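Local structure of putative periplasmic protein ydgH (Salmonella enterica subsp. enterica serovar Typhimurium, 4EVU) at residues B[6-20]-B[40-53]. The protein is of unknown function but carries, as its C-terminal part, a DUF1471 (YdgH/BhsA/McbA-like) domain of a kind studied in several Salmonella proteins. Numbering follows the deposited sequence.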
loop_
_atom_site.group_PDB
_atom_site.type_symbol
_atom_site.label_atom_id
_atom_site.label_comp_id
_atom_site.label_asym_id
_atom_site.label_seq_id
_atom_site.Cartn_x
_atom_site.Cartn_y
_atom_site.Cartn_z
ATOM N N VAL B 6 11.405 -6.380 10.816
ATOM C CA VAL B 6 10.318 -5.416 11.087
ATOM C C VAL B 6 9.052 -5.889 10.389
ATOM O O VAL B 6 9.089 -6.260 9.206
ATOM C CB VAL B 6 10.690 -4.000 10.614
ATOM C CG1 VAL B 6 9.502 -3.053 10.760
ATOM C CG2 VAL B 6 11.923 -3.482 11.400
ATOM N N GLU B 7 7.953 -5.929 11.129
ATOM C CA GLU B 7 6.702 -6.458 10.594
ATOM C C GLU B 7 5.583 -5.410 10.609
ATOM O O GLU B 7 5.462 -4.578 11.510
ATOM C CB GLU B 7 6.232 -7.668 11.405
ATOM C CG GLU B 7 7.123 -8.896 11.412
ATOM C CD GLU B 7 6.851 -9.778 12.636
ATOM O OE1 GLU B 7 5.664 -9.991 12.997
ATOM O OE2 GLU B 7 7.827 -10.241 13.263
ATOM N N GLU B 8 4.769 -5.461 9.574
ATOM C CA GLU B 8 3.582 -4.652 9.486
ATOM C C GLU B 8 2.462 -5.284 10.329
ATOM O O GLU B 8 2.237 -6.497 10.252
ATOM C CB GLU B 8 3.082 -4.576 8.023
ATOM C CG GLU B 8 1.941 -3.572 7.867
ATOM C CD GLU B 8 1.384 -3.443 6.466
ATOM O OE1 GLU B 8 1.516 -4.377 5.635
ATOM O OE2 GLU B 8 0.758 -2.385 6.223
ATOM N N LEU B 9 1.758 -4.461 11.105
ATOM C CA LEU B 9 0.607 -4.906 11.879
ATOM C C LEU B 9 -0.689 -4.562 11.192
ATOM O O LEU B 9 -0.788 -3.528 10.501
ATOM C CB LEU B 9 0.552 -4.162 13.212
ATOM C CG LEU B 9 1.734 -4.326 14.126
ATOM C CD1 LEU B 9 1.651 -3.301 15.240
ATOM C CD2 LEU B 9 1.796 -5.739 14.671
ATOM N N ASN B 10 -1.703 -5.376 11.413
ATOM C CA ASN B 10 -3.038 -5.027 10.995
ATOM C C ASN B 10 -3.738 -4.159 12.058
ATOM O O ASN B 10 -3.213 -3.962 13.155
ATOM C CB ASN B 10 -3.843 -6.259 10.589
ATOM C CG ASN B 10 -4.133 -7.179 11.708
ATOM O OD1 ASN B 10 -4.223 -6.792 12.863
ATOM N ND2 ASN B 10 -4.262 -8.455 11.366
ATOM N N LYS B 11 -4.899 -3.625 11.712
ATOM C CA LYS B 11 -5.607 -2.690 12.571
ATOM C C LYS B 11 -5.896 -3.277 13.958
ATOM O O LYS B 11 -5.744 -2.573 14.966
ATOM C CB LYS B 11 -6.901 -2.232 11.884
ATOM C CG LYS B 11 -7.821 -1.341 12.690
ATOM C CD LYS B 11 -9.148 -1.062 11.942
ATOM C CE LYS B 11 -10.122 -0.142 12.752
ATOM N NZ LYS B 11 -11.532 -0.049 12.179
ATOM N N ALA B 12 -6.425 -4.505 14.006
ATOM C CA ALA B 12 -6.860 -5.054 15.294
ATOM C C ALA B 12 -5.662 -5.323 16.185
ATOM O O ALA B 12 -5.730 -5.181 17.415
ATOM C CB ALA B 12 -7.651 -6.335 15.083
ATOM N N THR B 13 -4.554 -5.760 15.589
ATOM C CA THR B 13 -3.357 -6.021 16.391
ATOM C C THR B 13 -2.798 -4.691 16.927
ATOM O O THR B 13 -2.528 -4.569 18.113
ATOM C CB THR B 13 -2.289 -6.745 15.572
ATOM O OG1 THR B 13 -2.856 -7.895 14.928
ATOM C CG2 THR B 13 -1.160 -7.168 16.449
ATOM N N ALA B 14 -2.666 -3.682 16.057
ATOM C CA ALA B 14 -2.126 -2.390 16.454
ATOM C C ALA B 14 -2.997 -1.717 17.505
ATOM O O ALA B 14 -2.500 -1.010 18.390
ATOM C CB ALA B 14 -1.991 -1.490 15.212
ATOM N N ALA B 15 -4.292 -1.982 17.442
ATOM C CA ALA B 15 -5.245 -1.294 18.328
ATOM C C ALA B 15 -5.006 -1.599 19.796
ATOM O O ALA B 15 -5.338 -0.781 20.662
ATOM C CB ALA B 15 -6.696 -1.604 17.937
HETATM N N MSE B 16 -4.438 -2.770 20.084
HETATM C CA MSE B 16 -4.193 -3.186 21.452
HETATM C C MSE B 16 -2.803 -2.799 21.961
HETATM O O MSE B 16 -2.477 -3.009 23.127
HETATM C CB MSE B 16 -4.464 -4.682 21.628
HETATM C CG MSE B 16 -3.379 -5.589 21.180
HETATM SE SE MSE B 16 -3.899 -7.483 21.281
HETATM C CE MSE B 16 -5.360 -7.538 20.079
HETATM N N MSE B 17 -2.011 -2.193 21.096
HETATM C CA MSE B 17 -0.631 -1.803 21.408
HETATM C C MSE B 17 -0.474 -0.301 21.503
HETATM O O MSE B 17 -1.282 0.448 20.943
HETATM C CB MSE B 17 0.297 -2.347 20.325
HETATM C CG MSE B 17 0.187 -3.877 20.214
HETATM SE SE MSE B 17 1.138 -4.753 18.802
HETATM C CE MSE B 17 2.887 -4.146 19.331
ATOM N N VAL B 18 0.643 0.133 22.070
ATOM C CA VAL B 18 0.902 1.540 22.297
ATOM C C VAL B 18 2.181 1.925 21.540
ATOM O O VAL B 18 3.265 1.441 21.859
ATOM C CB VAL B 18 1.039 1.870 23.785
ATOM C CG1 VAL B 18 1.265 3.330 23.951
ATOM C CG2 VAL B 18 -0.168 1.388 24.584
ATOM N N PRO B 19 2.090 2.827 20.518
ATOM C CA PRO B 19 3.265 3.189 19.752
ATOM C C PRO B 19 4.144 4.148 20.525
ATOM O O PRO B 19 3.666 4.852 21.407
ATOM C CB PRO B 19 2.681 3.818 18.488
ATOM C CG PRO B 19 1.388 4.384 18.936
ATOM C CD PRO B 19 0.876 3.439 19.982
ATOM N N PHE B 20 5.399 4.219 20.130
ATOM C CA PHE B 20 6.364 5.122 20.747
ATOM C C PHE B 20 6.797 6.298 19.895
ATOM O O PHE B 20 7.433 7.226 20.393
ATOM C CB PHE B 20 7.622 4.355 21.234
ATOM C CG PHE B 20 8.523 3.881 20.110
ATOM C CD1 PHE B 20 9.600 4.649 19.696
ATOM C CD2 PHE B 20 8.308 2.680 19.476
ATOM C CE1 PHE B 20 10.451 4.216 18.655
ATOM C CE2 PHE B 20 9.142 2.263 18.437
ATOM C CZ PHE B 20 10.191 3.022 18.029
ATOM N N ALA B 40 9.361 0.191 6.396
ATOM C CA ALA B 40 10.065 -0.762 7.281
ATOM C C ALA B 40 11.479 -0.263 7.582
ATOM O O ALA B 40 11.951 -0.392 8.703
ATOM C CB ALA B 40 10.096 -2.149 6.645
ATOM N N LYS B 41 12.166 0.259 6.563
ATOM C CA LYS B 41 13.532 0.789 6.718
ATOM C C LYS B 41 13.547 1.955 7.717
ATOM O O LYS B 41 14.417 2.023 8.607
ATOM C CB LYS B 41 14.153 1.204 5.358
ATOM C CG LYS B 41 15.517 1.888 5.472
ATOM C CD LYS B 41 16.026 2.405 4.138
ATOM C CE LYS B 41 16.206 1.287 3.165
ATOM N NZ LYS B 41 16.872 1.762 1.941
ATOM N N ARG B 42 12.594 2.854 7.600
ATOM C CA ARG B 42 12.530 4.000 8.489
ATOM C C ARG B 42 12.152 3.580 9.894
ATOM O O ARG B 42 12.631 4.162 10.877
ATOM C CB ARG B 42 11.558 5.037 7.948
ATOM C CG ARG B 42 12.111 5.790 6.716
ATOM C CD ARG B 42 11.027 6.460 5.922
ATOM N NE ARG B 42 11.465 7.209 4.742
ATOM C CZ ARG B 42 11.706 8.518 4.710
ATOM N NH1 ARG B 42 11.673 9.260 5.820
ATOM N NH2 ARG B 42 12.045 9.081 3.555
ATOM N N ALA B 43 11.305 2.571 9.985
ATOM C CA ALA B 43 10.935 2.005 11.272
ATOM C C ALA B 43 12.161 1.391 11.946
ATOM O O ALA B 43 12.414 1.570 13.138
ATOM C CB ALA B 43 9.815 0.935 11.081
ATOM N N ALA B 44 12.893 0.607 11.176
ATOM C CA ALA B 44 14.102 -0.037 11.717
ATOM C C ALA B 44 15.080 1.025 12.206
ATOM O O ALA B 44 15.751 0.811 13.197
ATOM C CB ALA B 44 14.772 -0.936 10.684
ATOM N N LYS B 45 15.247 2.113 11.470
ATOM C CA LYS B 45 16.228 3.134 11.873
ATOM C C LYS B 45 15.865 3.744 13.243
ATOM O O LYS B 45 16.738 4.196 13.971
ATOM C CB LYS B 45 16.358 4.261 10.825
ATOM C CG LYS B 45 17.048 3.886 9.530
ATOM C CD LYS B 45 17.133 5.046 8.541
ATOM C CE LYS B 45 18.039 4.693 7.381
ATOM N NZ LYS B 45 18.048 5.760 6.343
ATOM N N LYS B 46 14.568 3.791 13.555
ATOM C CA LYS B 46 14.082 4.353 14.840
ATOM C C LYS B 46 13.938 3.318 15.949
ATOM O O LYS B 46 13.464 3.635 17.056
ATOM C CB LYS B 46 12.769 5.118 14.646
ATOM C CG LYS B 46 12.957 6.366 13.802
ATOM C CD LYS B 46 11.667 7.097 13.534
ATOM C CE LYS B 46 11.876 8.538 13.104
ATOM N NZ LYS B 46 11.765 9.425 14.303
ATOM N N GLY B 47 14.368 2.094 15.703
ATOM C CA GLY B 47 14.295 1.065 16.721
ATOM C C GLY B 47 13.017 0.293 16.879
ATOM O O GLY B 47 12.803 -0.344 17.919
ATOM N N ALA B 48 12.141 0.336 15.876
ATOM C CA ALA B 48 10.839 -0.303 15.999
ATOM C C ALA B 48 10.974 -1.732 15.519
ATOM O O ALA B 48 11.791 -2.016 14.629
ATOM C CB ALA B 48 9.796 0.421 15.137
ATOM N N LYS B 49 10.168 -2.604 16.107
ATOM C CA LYS B 49 9.988 -3.975 15.629
ATOM C C LYS B 49 8.730 -4.118 14.760
ATOM O O LYS B 49 8.646 -5.049 13.960
ATOM C CB LYS B 49 9.915 -4.926 16.829
ATOM C CG LYS B 49 11.168 -4.934 17.710
ATOM C CD LYS B 49 12.229 -5.865 17.178
ATOM C CE LYS B 49 13.147 -6.405 18.285
ATOM N NZ LYS B 49 14.224 -7.322 17.777
ATOM N N TYR B 50 7.776 -3.190 14.874
ATOM C CA TYR B 50 6.522 -3.262 14.145
ATOM C C TYR B 50 6.124 -1.860 13.730
ATOM O O TYR B 50 6.504 -0.888 14.388
ATOM C CB TYR B 50 5.374 -3.829 14.976
ATOM C CG TYR B 50 5.718 -5.103 15.680
ATOM C CD1 TYR B 50 5.659 -6.319 15.009
ATOM C CD2 TYR B 50 6.200 -5.087 16.976
ATOM C CE1 TYR B 50 6.024 -7.515 15.649
ATOM C CE2 TYR B 50 6.563 -6.242 17.613
ATOM C CZ TYR B 50 6.487 -7.453 16.963
ATOM O OH TYR B 50 6.870 -8.598 17.680
ATOM N N TYR B 51 5.308 -1.776 12.683
ATOM C CA TYR B 51 4.678 -0.517 12.310
ATOM C C TYR B 51 3.242 -0.759 11.860
ATOM O O TYR B 51 2.895 -1.857 11.466
ATOM C CB TYR B 51 5.481 0.228 11.225
ATOM C CG TYR B 51 5.495 -0.488 9.915
ATOM C CD1 TYR B 51 4.509 -0.285 8.976
ATOM C CD2 TYR B 51 6.516 -1.384 9.619
ATOM C CE1 TYR B 51 4.512 -0.950 7.748
ATOM C CE2 TYR B 51 6.512 -2.060 8.401
ATOM C CZ TYR B 51 5.512 -1.821 7.468
ATOM O OH TYR B 51 5.516 -2.510 6.274
ATOM N N HIS B 52 2.445 0.301 11.885
ATOM C CA HIS B 52 1.088 0.269 11.391
ATOM C C HIS B 52 0.827 1.563 10.639
ATOM O O HIS B 52 0.974 2.662 11.179
ATOM C CB HIS B 52 0.065 0.136 12.514
ATOM C CG HIS B 52 -1.333 0.142 12.038
ATOM N ND1 HIS B 52 -1.846 -0.829 11.207
ATOM C CD2 HIS B 52 -2.304 1.064 12.200
ATOM C CE1 HIS B 52 -3.090 -0.500 10.895
ATOM N NE2 HIS B 52 -3.397 0.629 11.502
ATOM N N ILE B 53 0.503 1.433 9.339
ATOM C CA ILE B 53 0.216 2.594 8.523
ATOM C C ILE B 53 -1.083 3.259 8.991
ATOM O O ILE B 53 -2.097 2.610 9.151
ATOM C CB ILE B 53 0.176 2.247 6.992
ATOM C CG1 ILE B 53 1.574 1.691 6.503
ATOM C CG2 ILE B 53 -0.328 3.450 6.175
ATOM C CD1 ILE B 53 1.822 1.550 5.051
HETATM O O HOH W 1 -0.266 -1.168 8.400
#
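Leu9 O is gripped twice: His52 ND1 donates to it over 3.0 Å, and a water donates from 3.2 Å. The oxygen lies close to the imidazole plane, whereas ND1 stands 49° out of the carbonyl plane, off the lone-pair directions. The same water donates to Glu8 OE2 and accepts from Ile53 N, replacing the next direct rung between the strands; Glu8 OE2 also accepts from Met32 N of the second subunit. In His52, chi1 of 178° carries the ring out beside Leu9 and Ala14, and chi2 of 63° turns ND1 toward Leu9 O; one ring face lies under Ala14, whose small CB sits 3.6 Å above the ring plane. Strand 7-8 is outermost in this chain's mixed sheet and runs parallel to 50-57, with Glu7 N to Lys49 O, Tyr51 N to Glu7 O and Leu9 N to Tyr51 O (2.9 Å) as its ladder. On the helix-facing side, Glu8 CA lies over one face of the Tyr51 ring while Val6 CG1 meets its edge at CD2 (3.6 Å). Branched Val6 also puts CG2 3.9 Å from Ala44 CB, where alanines let helix 32-45 come close. On the face opposite Tyr51, Leu9 CD1 packs on Tyr50 CB (3.8 Å). Gly47, with positive phi, ends the helix in a Schellman motif.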